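Local coordinates for pyruvate kinase 1 (Trypanosoma brucei brucei, PDB 4KCT), which transfers the phosphoryl group of phosphoenolpyruvate to ADP, giving pyruvate and ATP, and also has an intrinsic oxaloacetate decarboxylase activity, at residues M397-N402 and R408-Y413; I420-R425 and V458-D463; V478-D483 and G488-T493. One frame throughout, in Å; residues are numbered along the deposited sequence.

Contact 1: M397-N402 and R408-Y413; sequences MLVLSN and RLISKY. With FDP (2,6-di-O-phosphono-beta-D-fructofuranose), chain F.
Val399 and Ile410 bring strand 396-400 and helix 405-412 together with their CA atoms 8.3 Å apart, a spacing bridged by side chains alone, since no hydrogen bond crosses between the two segments. Ile410 carries the helical side. Its CG1 stands anti to the carbonyl carbon (chi1 -65°) and the chain runs on extended, which pushes CD1 out to Val399, where the two side chains meet tip to tip. Packing is tight there: Ile410 CD1 lies 3.4 Å from Val399 CB, with Val399 CG2 next nearest. The other branch, Ile410 CG2, faces Met397, whose chain bends at chi3 (68°) and lays both SD and CE against that methyl; Met397 CE approaches Ile410 CG2 to 3.8 Å. Cys382 and Ala385 of helix 377-392 and Val480 of strand 476-481 close in around this apolar cluster.

The two elements open a beta-alpha-beta unit, strand 396-400, helix 405-412 and strand 419-423, and the turn leaving the C-terminal end of the first strand binds the sugar bisphosphate FDP. Leu400 O accepts a hydrogen bond from the sugar hydroxyl O4 of FDP at 2.7 Å. Ser401 OG donates to FDP O4P at 2.6 Å, and Asn402 N reaches FDP O5P of the same phosphate at 2.7 Å. The Asn402 amide spans to the other phosphate, ND2 giving FDP O2P a fairly straight bond of 2.9 Å (162° at the hydrogen), while Asn402 OD1 is taken by Thr424 OG1.

Contact 2: I420-R425 and V458-D463; sequences ICVTTR and VKLGLD
This is apolar helix-on-sheet packing in the C-terminal alpha/beta domain of pyruvate kinase: helix 455-467 lies over strand 419-423 of the five-stranded mixed sheet, where that strand sits between 438-442 and 396-400. The local axes of strand and helix approach to 8.5 Å and run at 143° to one another, nearer antiparallel than parallel. No hydrogen bond joins the two segments, and the close fit is at Gly461, the helical residue nearest the strand, with Gly461 CA 6.0 Å from Val422 CA.

With only hydrogen on its CA, Gly461 lets the helix backbone itself serve as the packing surface. Val422 presses into it. Its two methyls divide the work: CG2, anti to the carbonyl carbon, rests on the bare backbone with 3.6 Å to Gly461 CA and Gly461 N close behind, whereas CG1, anti to the backbone N (chi1 -179°), leans toward Leu460 and comes within 4.1 Å of its CD2. Two residues earlier on the strand, Ile420 points to the same face and brings CD1 to 4.0 Å from Gly461 O, as a plain van der Waals approach; Phe464 and Ala465 farther along the helix also touch this isoleucine. Cys421 between them turns to the reverse face of the sheet, while Leu462 reaches strand 396-400 at Leu398.

At the end of the strand, Thr423 forms an ST turn leading to helix 426-431: Thr423 OG1 accepts from Arg425 N at 3.3 Å. On the outer side of helix 455-467, a salt bridge links successive turns: Lys459 NZ meets Asp463 OD2 at 2.9 Å, on the syn lone pair of that oxygen.

Contact 3: V478-D483 and G488-T493; sequences VVVHAD and GYPNQT. With FDP (2,6-di-O-phosphono-beta-D-fructofuranose), chain F.
His481 and Gln492 form the antiparallel hydrogen-bonded pair of the hairpin made by strands 476-481 and 492-497: His481 N donates to Gln492 O at 3.2 Å, and the return bond from Gln492 N to His481 O is weak. Val480 and Thr493 form the neighbouring non-hydrogen-bonded pair.

Among side-chain polar bonds, Asn491 grips Asp483 twice. Asn491 OD1 accepts from Asp483 N at 2.9 Å in the carbonyl plane, and Asn491 ND2 meets Asp483 OD2 at 3.0 Å from above the carboxylate, whose plane stands 82° to the amide. ND2 also donates to Leu495 O, and OD2 salt-bridges Arg494, both of the second subunit; Asp483 OD1 takes the backbone N atoms of Ser485 and Val486. His481, with CG between its N and carbonyl carbon (chi1 51°), sends ND1 to Ala482 O at 2.7 Å within the ring plane. Gln492 lies beside it, with OE1 accepting a hydrogen bond from a water that also donates to Val479 O.

Apolar contacts gather on the face that carries Val480 and Thr493: Val480 CG1 touches Pro490 CB at 3.7 Å, and Thr493 CG2 is pressed to 3.3 Å from Val478 CG1, closer than usual carbon contact.

FDP is held by backbone donors here, Ala482 N to its O3 at 3.0 Å and Gly488 N to its O1 at 2.9 Å. Gln492 and Thr493 also pair with a strand of the second subunit. Ligand bonds and intersubunit bonds thus share one hairpin, consistent with a route by which FDP could influence the tetramer.

All three contacts belong to the C-terminal alpha/beta domain and share its five-stranded mixed sheet, whose order is 438-442, 419-423, 396-400, 476-481, 492-497. They come in series along the chain. Contact 1 and contact 3 have centres about 10 Å apart, contact 1 and contact 2 about 12 Å, contact 2 and contact 3 about 13 Å. Strand 396-400 is the central link, its backbone bonded to Ile420 on one flank and to Val478 and Val480 on the other. Helices 405-412 and 455-467 pack against this sheet. Contacts 1 and 3 both hold FDP, so it bridges the end of strand 396-400 and the turn after strand 476-481, and contact 3 extends to a neighbouring subunit.

Contact 1: M397-N402 and R408-Y413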
loop_
_atom_site.group_PDB
_atom_site.type_symbol
_atom_site.label_atom_id
_atom_site.label_comp_id
_atom_site.label_asym_id
_atom_site.label_seq_id
_atom_site.Cartn_x
_atom_site.Cartn_y
_atom_site.Cartn_z
ATOM N N MET A 397 -26.152 -3.503 -11.274
ATOM C CA MET A 397 -26.261 -2.074 -11.428
ATOM C C MET A 397 -27.155 -1.826 -12.625
ATOM O O MET A 397 -27.304 -2.697 -13.483
ATOM C CB MET A 397 -24.876 -1.478 -11.675
ATOM C CG MET A 397 -23.880 -1.779 -10.537
ATOM S SD MET A 397 -22.273 -0.991 -10.837
ATOM C CE MET A 397 -22.701 0.760 -10.676
ATOM N N LEU A 398 -27.747 -0.648 -12.676
ATOM C CA LEU A 398 -28.651 -0.277 -13.746
ATOM C C LEU A 398 -28.268 1.139 -14.167
ATOM O O LEU A 398 -28.093 2.005 -13.310
ATOM C CB LEU A 398 -30.098 -0.294 -13.207
ATOM C CG LEU A 398 -31.227 0.250 -14.084
ATOM C CD1 LEU A 398 -31.240 -0.455 -15.417
ATOM C CD2 LEU A 398 -32.547 -0.005 -13.356
ATOM N N VAL A 399 -28.060 1.357 -15.469
ATOM C CA VAL A 399 -27.684 2.683 -15.972
ATOM C C VAL A 399 -28.531 3.019 -17.206
ATOM O O VAL A 399 -28.823 2.138 -18.021
ATOM C CB VAL A 399 -26.163 2.761 -16.329
ATOM C CG1 VAL A 399 -25.782 1.707 -17.389
ATOM C CG2 VAL A 399 -25.759 4.185 -16.772
ATOM N N LEU A 400 -29.029 4.254 -17.269
ATOM C CA LEU A 400 -29.676 4.754 -18.507
ATOM C C LEU A 400 -28.622 5.361 -19.423
ATOM O O LEU A 400 -27.852 6.229 -18.997
ATOM C CB LEU A 400 -30.735 5.819 -18.174
ATOM C CG LEU A 400 -32.128 5.278 -17.790
ATOM C CD1 LEU A 400 -32.008 4.146 -16.785
ATOM C CD2 LEU A 400 -33.007 6.403 -17.238
ATOM N N SER A 401 -28.478 4.807 -20.625
ATOM C CA SER A 401 -27.491 5.341 -21.558
ATOM C C SER A 401 -28.044 5.282 -22.954
ATOM O O SER A 401 -28.528 4.250 -23.380
ATOM C CB SER A 401 -26.171 4.545 -21.492
ATOM O OG SER A 401 -25.189 5.172 -22.306
ATOM N N ASN A 402 -28.018 6.411 -23.644
ATOM C CA ASN A 402 -28.516 6.469 -25.008
ATOM C C ASN A 402 -27.416 6.269 -26.036
ATOM O O ASN A 402 -27.619 5.567 -27.042
ATOM C CB ASN A 402 -29.255 7.790 -25.241
ATOM C CG ASN A 402 -30.359 8.013 -24.219
ATOM O OD1 ASN A 402 -31.190 7.124 -23.990
ATOM N ND2 ASN A 402 -30.283 9.125 -23.499
ATOM N N ARG A 408 -20.314 2.329 -20.662
ATOM C CA ARG A 408 -18.869 2.097 -20.736
ATOM C C ARG A 408 -18.110 2.709 -19.545
ATOM O O ARG A 408 -17.092 2.181 -19.114
ATOM C CB ARG A 408 -18.299 2.626 -22.069
ATOM C CG ARG A 408 -18.716 1.766 -23.278
ATOM C CD ARG A 408 -17.972 2.194 -24.559
ATOM N NE ARG A 408 -18.569 3.388 -25.132
ATOM C CZ ARG A 408 -19.625 3.393 -25.940
ATOM N NH1 ARG A 408 -20.213 2.245 -26.339
ATOM N NH2 ARG A 408 -20.128 4.545 -26.322
ATOM N N LEU A 409 -18.582 3.849 -19.064
ATOM C CA LEU A 409 -17.957 4.516 -17.928
ATOM C C LEU A 409 -18.105 3.716 -16.626
ATOM O O LEU A 409 -17.196 3.685 -15.807
ATOM C CB LEU A 409 -18.550 5.929 -17.757
ATOM C CG LEU A 409 -17.738 6.982 -17.003
ATOM C CD1 LEU A 409 -16.264 7.019 -17.474
ATOM C CD2 LEU A 409 -18.412 8.359 -17.188
ATOM N N ILE A 410 -19.252 3.105 -16.421
ATOM C CA ILE A 410 -19.421 2.167 -15.304
ATOM C C ILE A 410 -18.600 0.893 -15.462
ATOM O O ILE A 410 -17.891 0.484 -14.538
ATOM C CB ILE A 410 -20.884 1.790 -15.115
ATOM C CG1 ILE A 410 -21.689 3.043 -14.693
ATOM C CG2 ILE A 410 -21.022 0.669 -14.070
ATOM C CD1 ILE A 410 -23.189 2.771 -14.596
ATOM N N SER A 411 -18.621 0.316 -16.661
ATOM C CA SER A 411 -17.791 -0.874 -16.938
ATOM C C SER A 411 -16.295 -0.597 -16.752
ATOM O O SER A 411 -15.531 -1.479 -16.342
ATOM C CB SER A 411 -18.061 -1.404 -18.365
ATOM O OG SER A 411 -17.318 -2.609 -18.595
ATOM N N LYS A 412 -15.882 0.642 -17.008
ATOM C CA LYS A 412 -14.479 1.009 -16.853
ATOM C C LYS A 412 -14.002 0.659 -15.418
ATOM O O LYS A 412 -12.835 0.288 -15.211
ATOM C CB LYS A 412 -14.313 2.515 -17.111
ATOM C CG LYS A 412 -12.998 3.087 -16.642
ATOM C CD LYS A 412 -12.901 4.582 -17.026
ATOM C CE LYS A 412 -11.517 5.127 -16.667
ATOM N NZ LYS A 412 -11.378 6.553 -17.076
ATOM N N TYR A 413 -14.895 0.796 -14.438
ATOM C CA TYR A 413 -14.513 0.578 -13.027
ATOM C C TYR A 413 -14.733 -0.859 -12.562
ATOM O O TYR A 413 -14.422 -1.200 -11.418
ATOM C CB TYR A 413 -15.200 1.596 -12.099
ATOM C CG TYR A 413 -14.598 2.973 -12.262
ATOM C CD1 TYR A 413 -13.344 3.268 -11.685
ATOM C CD2 TYR A 413 -15.073 3.836 -13.248
ATOM C CE1 TYR A 413 -12.715 4.497 -11.918
ATOM C CE2 TYR A 413 -14.407 5.029 -13.539
ATOM C CZ TYR A 413 -13.218 5.334 -12.885
ATOM O OH TYR A 413 -12.536 6.495 -13.202
HETATM P P1 FDP F . -31.930 11.036 -20.498
HETATM O O1P FDP F . -32.596 10.666 -19.190
HETATM O O2P FDP F . -32.240 10.045 -21.591
HETATM O O3P FDP F . -32.056 12.499 -20.894
HETATM O O1 FDP F . -29.726 13.631 -20.258
HETATM C C1 FDP F . -29.805 12.878 -19.044
HETATM C C2 FDP F . -29.415 11.435 -19.339
HETATM O O2 FDP F . -30.328 10.794 -20.273
HETATM C C3 FDP F . -29.284 10.587 -18.078
HETATM O O3 FDP F . -30.554 10.226 -17.543
HETATM C C4 FDP F . -28.553 9.376 -18.635
HETATM O O4 FDP F . -27.969 8.548 -17.614
HETATM C C5 FDP F . -27.504 10.050 -19.506
HETATM O O5 FDP F . -28.083 11.351 -19.889
HETATM C C6 FDP F . -27.194 9.206 -20.736
HETATM O O6 FDP F . -26.003 9.724 -21.334
HETATM P P2 FDP F . -25.235 8.838 -22.451
HETATM O O4P FDP F . -24.719 7.606 -21.687
HETATM O O5P FDP F . -26.303 8.535 -23.455
HETATM O O6P FDP F . -24.125 9.735 -22.940
#

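Contact 2: I420-R425 and V458-D463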
loop_
_atom_site.group_PDB
_atom_site.type_symbol
_atom_site.label_atom_id
_atom_site.label_comp_id
_atom_site.label_asym_id
_atom_site.label_seq_id
_atom_site.Cartn_x
_atom_site.Cartn_y
_atom_site.Cartn_z
ATOM N N ILE A 420 -26.866 -3.610 -16.098
ATOM C CA ILE A 420 -28.017 -3.503 -16.976
ATOM C C ILE A 420 -28.105 -2.096 -17.548
ATOM O O ILE A 420 -28.135 -1.128 -16.802
ATOM C CB ILE A 420 -29.312 -3.802 -16.198
ATOM C CG1 ILE A 420 -29.248 -5.237 -15.620
ATOM C CG2 ILE A 420 -30.531 -3.624 -17.107
ATOM C CD1 ILE A 420 -30.329 -5.519 -14.602
ATOM N N CYS A 421 -28.072 -1.982 -18.874
ATOM C CA CYS A 421 -28.165 -0.696 -19.504
ATOM C C CYS A 421 -29.506 -0.606 -20.249
ATOM O O CYS A 421 -29.774 -1.399 -21.187
ATOM C CB CYS A 421 -27.020 -0.497 -20.491
ATOM S SG CYS A 421 -27.188 1.036 -21.464
ATOM N N VAL A 422 -30.347 0.335 -19.830
ATOM C CA VAL A 422 -31.560 0.651 -20.581
ATOM C C VAL A 422 -31.268 1.774 -21.561
ATOM O O VAL A 422 -30.806 2.873 -21.165
ATOM C CB VAL A 422 -32.729 1.046 -19.661
ATOM C CG1 VAL A 422 -33.974 1.350 -20.501
ATOM C CG2 VAL A 422 -33.030 -0.094 -18.683
ATOM N N THR A 423 -31.427 1.470 -22.842
ATOM C CA THR A 423 -31.062 2.393 -23.878
ATOM C C THR A 423 -32.246 2.678 -24.796
ATOM O O THR A 423 -33.139 1.850 -24.953
ATOM C CB THR A 423 -29.848 1.866 -24.706
ATOM O OG1 THR A 423 -29.461 2.853 -25.660
ATOM C CG2 THR A 423 -30.203 0.573 -25.432
ATOM N N THR A 424 -32.216 3.824 -25.454
ATOM C CA THR A 424 -33.259 4.175 -26.422
ATOM C C THR A 424 -32.821 3.914 -27.870
ATOM O O THR A 424 -33.541 4.267 -28.809
ATOM C CB THR A 424 -33.612 5.666 -26.297
ATOM O OG1 THR A 424 -32.403 6.426 -26.361
ATOM C CG2 THR A 424 -34.285 5.937 -24.953
ATOM N N ARG A 425 -31.643 3.318 -28.055
ATOM C CA ARG A 425 -31.144 3.010 -29.395
ATOM C C ARG A 425 -30.759 1.549 -29.557
ATOM O O ARG A 425 -29.908 1.038 -28.831
ATOM C CB ARG A 425 -29.945 3.882 -29.742
ATOM C CG ARG A 425 -30.264 5.356 -29.847
ATOM C CD ARG A 425 -29.022 6.158 -30.189
ATOM N NE ARG A 425 -29.103 7.479 -29.581
ATOM C CZ ARG A 425 -28.079 8.317 -29.451
ATOM N NH1 ARG A 425 -26.887 8.025 -29.973
ATOM N NH2 ARG A 425 -28.258 9.463 -28.818
ATOM N N VAL A 458 -36.465 3.049 -15.738
ATOM C CA VAL A 458 -35.982 2.369 -14.544
ATOM C C VAL A 458 -36.808 1.139 -14.257
ATOM O O VAL A 458 -36.267 0.090 -13.928
ATOM C CB VAL A 458 -35.932 3.301 -13.314
ATOM C CG1 VAL A 458 -35.721 2.493 -12.034
ATOM C CG2 VAL A 458 -34.815 4.337 -13.484
ATOM N N LYS A 459 -38.125 1.273 -14.362
ATOM C CA LYS A 459 -39.010 0.120 -14.230
ATOM C C LYS A 459 -38.661 -1.006 -15.212
ATOM O O LYS A 459 -38.591 -2.165 -14.822
ATOM C CB LYS A 459 -40.483 0.535 -14.372
ATOM C CG LYS A 459 -41.484 -0.618 -14.253
ATOM C CD LYS A 459 -42.907 -0.083 -14.068
ATOM C CE LYS A 459 -43.960 -1.127 -14.428
ATOM N NZ LYS A 459 -43.563 -2.508 -14.019
ATOM N N LEU A 460 -38.428 -0.664 -16.478
ATOM C CA LEU A 460 -38.078 -1.668 -17.480
ATOM C C LEU A 460 -36.813 -2.407 -17.054
ATOM O O LEU A 460 -36.750 -3.659 -17.079
ATOM C CB LEU A 460 -37.861 -0.994 -18.846
ATOM C CG LEU A 460 -37.620 -1.869 -20.083
ATOM C CD1 LEU A 460 -38.854 -2.722 -20.396
ATOM C CD2 LEU A 460 -37.278 -0.970 -21.278
ATOM N N GLY A 461 -35.812 -1.634 -16.619
ATOM C CA GLY A 461 -34.540 -2.193 -16.176
ATOM C C GLY A 461 -34.662 -3.095 -14.965
ATOM O O GLY A 461 -34.043 -4.165 -14.912
ATOM N N LEU A 462 -35.437 -2.666 -13.978
ATOM C CA LEU A 462 -35.630 -3.474 -12.759
ATOM C C LEU A 462 -36.470 -4.738 -13.029
ATOM O O LEU A 462 -36.207 -5.809 -12.467
ATOM C CB LEU A 462 -36.274 -2.626 -11.655
ATOM C CG LEU A 462 -35.384 -1.495 -11.093
ATOM C CD1 LEU A 462 -36.110 -0.668 -10.026
ATOM C CD2 LEU A 462 -34.052 -2.017 -10.569
ATOM N N ASP A 463 -37.445 -4.624 -13.918
ATOM C CA ASP A 463 -38.231 -5.798 -14.344
ATOM C C ASP A 463 -37.352 -6.777 -15.088
ATOM O O ASP A 463 -37.445 -7.996 -14.891
ATOM C CB ASP A 463 -39.387 -5.379 -15.245
ATOM C CG ASP A 463 -40.551 -4.773 -14.466
ATOM O OD1 ASP A 463 -40.557 -4.849 -13.211
ATOM O OD2 ASP A 463 -41.385 -4.102 -15.096
#

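Contact 3: V478-D483 and G488-T493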
loop_
_atom_site.group_PDB
_atom_site.type_symbol
_atom_site.label_atom_id
_atom_site.label_comp_id
_atom_site.label_asym_id
_atom_site.label_seq_id
_atom_site.Cartn_x
_atom_site.Cartn_y
_atom_site.Cartn_z
ATOM N N VAL A 478 -27.831 -0.813 -7.754
ATOM C CA VAL A 478 -27.309 0.558 -7.834
ATOM C C VAL A 478 -27.751 1.158 -9.160
ATOM O O VAL A 478 -27.491 0.583 -10.225
ATOM C CB VAL A 478 -25.765 0.602 -7.717
ATOM C CG1 VAL A 478 -25.273 2.074 -7.791
ATOM C CG2 VAL A 478 -25.316 -0.065 -6.399
ATOM N N VAL A 479 -28.431 2.304 -9.102
ATOM C CA VAL A 479 -29.133 2.849 -10.277
ATOM C C VAL A 479 -28.550 4.221 -10.603
ATOM O O VAL A 479 -28.561 5.120 -9.767
ATOM C CB VAL A 479 -30.630 3.014 -10.004
ATOM C CG1 VAL A 479 -31.356 3.595 -11.222
ATOM C CG2 VAL A 479 -31.236 1.681 -9.573
ATOM N N VAL A 480 -28.105 4.387 -11.840
ATOM C CA VAL A 480 -27.377 5.585 -12.242
ATOM C C VAL A 480 -28.113 6.228 -13.427
ATOM O O VAL A 480 -28.357 5.570 -14.454
ATOM C CB VAL A 480 -25.942 5.228 -12.681
ATOM C CG1 VAL A 480 -25.223 6.467 -13.259
ATOM C CG2 VAL A 480 -25.151 4.615 -11.501
ATOM N N HIS A 481 -28.459 7.505 -13.287
ATOM C CA HIS A 481 -28.971 8.316 -14.411
ATOM C C HIS A 481 -28.936 9.766 -13.996
ATOM O O HIS A 481 -28.260 10.103 -13.023
ATOM C CB HIS A 481 -30.392 7.884 -14.834
ATOM C CG HIS A 481 -31.389 7.808 -13.689
ATOM N ND1 HIS A 481 -31.971 8.919 -13.136
ATOM C CD2 HIS A 481 -31.984 6.707 -13.070
ATOM C CE1 HIS A 481 -32.848 8.531 -12.172
ATOM N NE2 HIS A 481 -32.885 7.188 -12.153
ATOM N N ALA A 482 -29.651 10.650 -14.703
ATOM C CA ALA A 482 -29.653 12.074 -14.276
ATOM C C ALA A 482 -30.844 12.368 -13.361
ATOM O O ALA A 482 -31.795 11.571 -13.292
ATOM C CB ALA A 482 -29.650 13.007 -15.467
ATOM N N ASP A 483 -30.733 13.429 -12.565
ATOM C CA ASP A 483 -31.877 13.897 -11.796
ATOM C C ASP A 483 -32.843 14.590 -12.752
ATOM O O ASP A 483 -32.724 14.454 -13.988
ATOM C CB ASP A 483 -31.446 14.814 -10.634
ATOM C CG ASP A 483 -30.818 16.134 -11.118
ATOM O OD1 ASP A 483 -31.038 16.516 -12.296
ATOM O OD2 ASP A 483 -30.076 16.770 -10.327
ATOM N N GLY A 488 -27.566 15.486 -20.547
ATOM C CA GLY A 488 -26.319 15.267 -21.274
ATOM C C GLY A 488 -25.440 14.181 -20.644
ATOM O O GLY A 488 -24.524 13.695 -21.268
ATOM N N TYR A 489 -25.730 13.818 -19.396
ATOM C CA TYR A 489 -24.885 12.903 -18.634
ATOM C C TYR A 489 -25.604 12.538 -17.321
ATOM O O TYR A 489 -26.533 13.236 -16.910
ATOM C CB TYR A 489 -23.507 13.535 -18.338
ATOM C CG TYR A 489 -23.550 14.771 -17.455
ATOM C CD1 TYR A 489 -23.760 16.051 -18.007
ATOM C CD2 TYR A 489 -23.430 14.666 -16.066
ATOM C CE1 TYR A 489 -23.834 17.185 -17.189
ATOM C CE2 TYR A 489 -23.464 15.798 -15.246
ATOM C CZ TYR A 489 -23.685 17.049 -15.812
ATOM O OH TYR A 489 -23.787 18.160 -14.992
ATOM N N PRO A 490 -25.188 11.432 -16.670
ATOM C CA PRO A 490 -25.812 11.072 -15.384
ATOM C C PRO A 490 -25.113 11.801 -14.218
ATOM O O PRO A 490 -23.884 11.785 -14.122
ATOM C CB PRO A 490 -25.552 9.560 -15.283
ATOM C CG PRO A 490 -24.198 9.393 -15.976
ATOM C CD PRO A 490 -24.250 10.392 -17.151
ATOM N N ASN A 491 -25.887 12.455 -13.359
ATOM C CA ASN A 491 -25.300 13.135 -12.194
ATOM C C ASN A 491 -25.768 12.534 -10.875
ATOM O O ASN A 491 -25.562 13.129 -9.820
ATOM C CB ASN A 491 -25.621 14.642 -12.219
ATOM C CG ASN A 491 -27.074 14.940 -11.873
ATOM O OD1 ASN A 491 -27.992 14.247 -12.329
ATOM N ND2 ASN A 491 -27.287 15.929 -10.976
ATOM N N GLN A 492 -26.411 11.371 -10.934
ATOM C CA GLN A 492 -27.135 10.853 -9.768
ATOM C C GLN A 492 -26.892 9.328 -9.665
ATOM O O GLN A 492 -26.942 8.633 -10.670
ATOM C CB GLN A 492 -28.645 11.120 -9.943
ATOM C CG GLN A 492 -29.502 10.531 -8.823
ATOM C CD GLN A 492 -30.975 10.821 -9.016
ATOM O OE1 GLN A 492 -31.767 9.932 -9.391
ATOM N NE2 GLN A 492 -31.355 12.050 -8.772
ATOM N N THR A 493 -26.688 8.824 -8.443
ATOM C CA THR A 493 -26.717 7.374 -8.168
ATOM C C THR A 493 -27.654 7.146 -7.003
ATOM O O THR A 493 -27.626 7.919 -6.023
ATOM C CB THR A 493 -25.345 6.875 -7.644
ATOM O OG1 THR A 493 -24.273 7.493 -8.364
ATOM C CG2 THR A 493 -25.233 5.344 -7.752
HETATM P P1 FDP F . -31.930 11.036 -20.498
HETATM O O1P FDP F . -32.596 10.666 -19.190
HETATM O O2P FDP F . -32.240 10.045 -21.591
HETATM O O3P FDP F . -32.056 12.499 -20.894
HETATM O O1 FDP F . -29.726 13.631 -20.258
HETATM C C1 FDP F . -29.805 12.878 -19.044
HETATM C C2 FDP F . -29.415 11.435 -19.339
HETATM O O2 FDP F . -30.328 10.794 -20.273
HETATM C C3 FDP F . -29.284 10.587 -18.078
HETATM O O3 FDP F . -30.554 10.226 -17.543
HETATM C C4 FDP F . -28.553 9.376 -18.635
HETATM O O4 FDP F . -27.969 8.548 -17.614
HETATM C C5 FDP F . -27.504 10.050 -19.506
HETATM O O5 FDP F . -28.083 11.351 -19.889
HETATM C C6 FDP F . -27.194 9.206 -20.736
HETATM O O6 FDP F . -26.003 9.724 -21.334
HETATM P P2 FDP F . -25.235 8.838 -22.451
HETATM O O4P FDP F . -24.719 7.606 -21.687
HETATM O O5P FDP F . -26.303 8.535 -23.455
HETATM O O6P FDP F . -24.125 9.735 -22.940
HETATM O O HOH W 1 -30.436 7.259 -10.194
#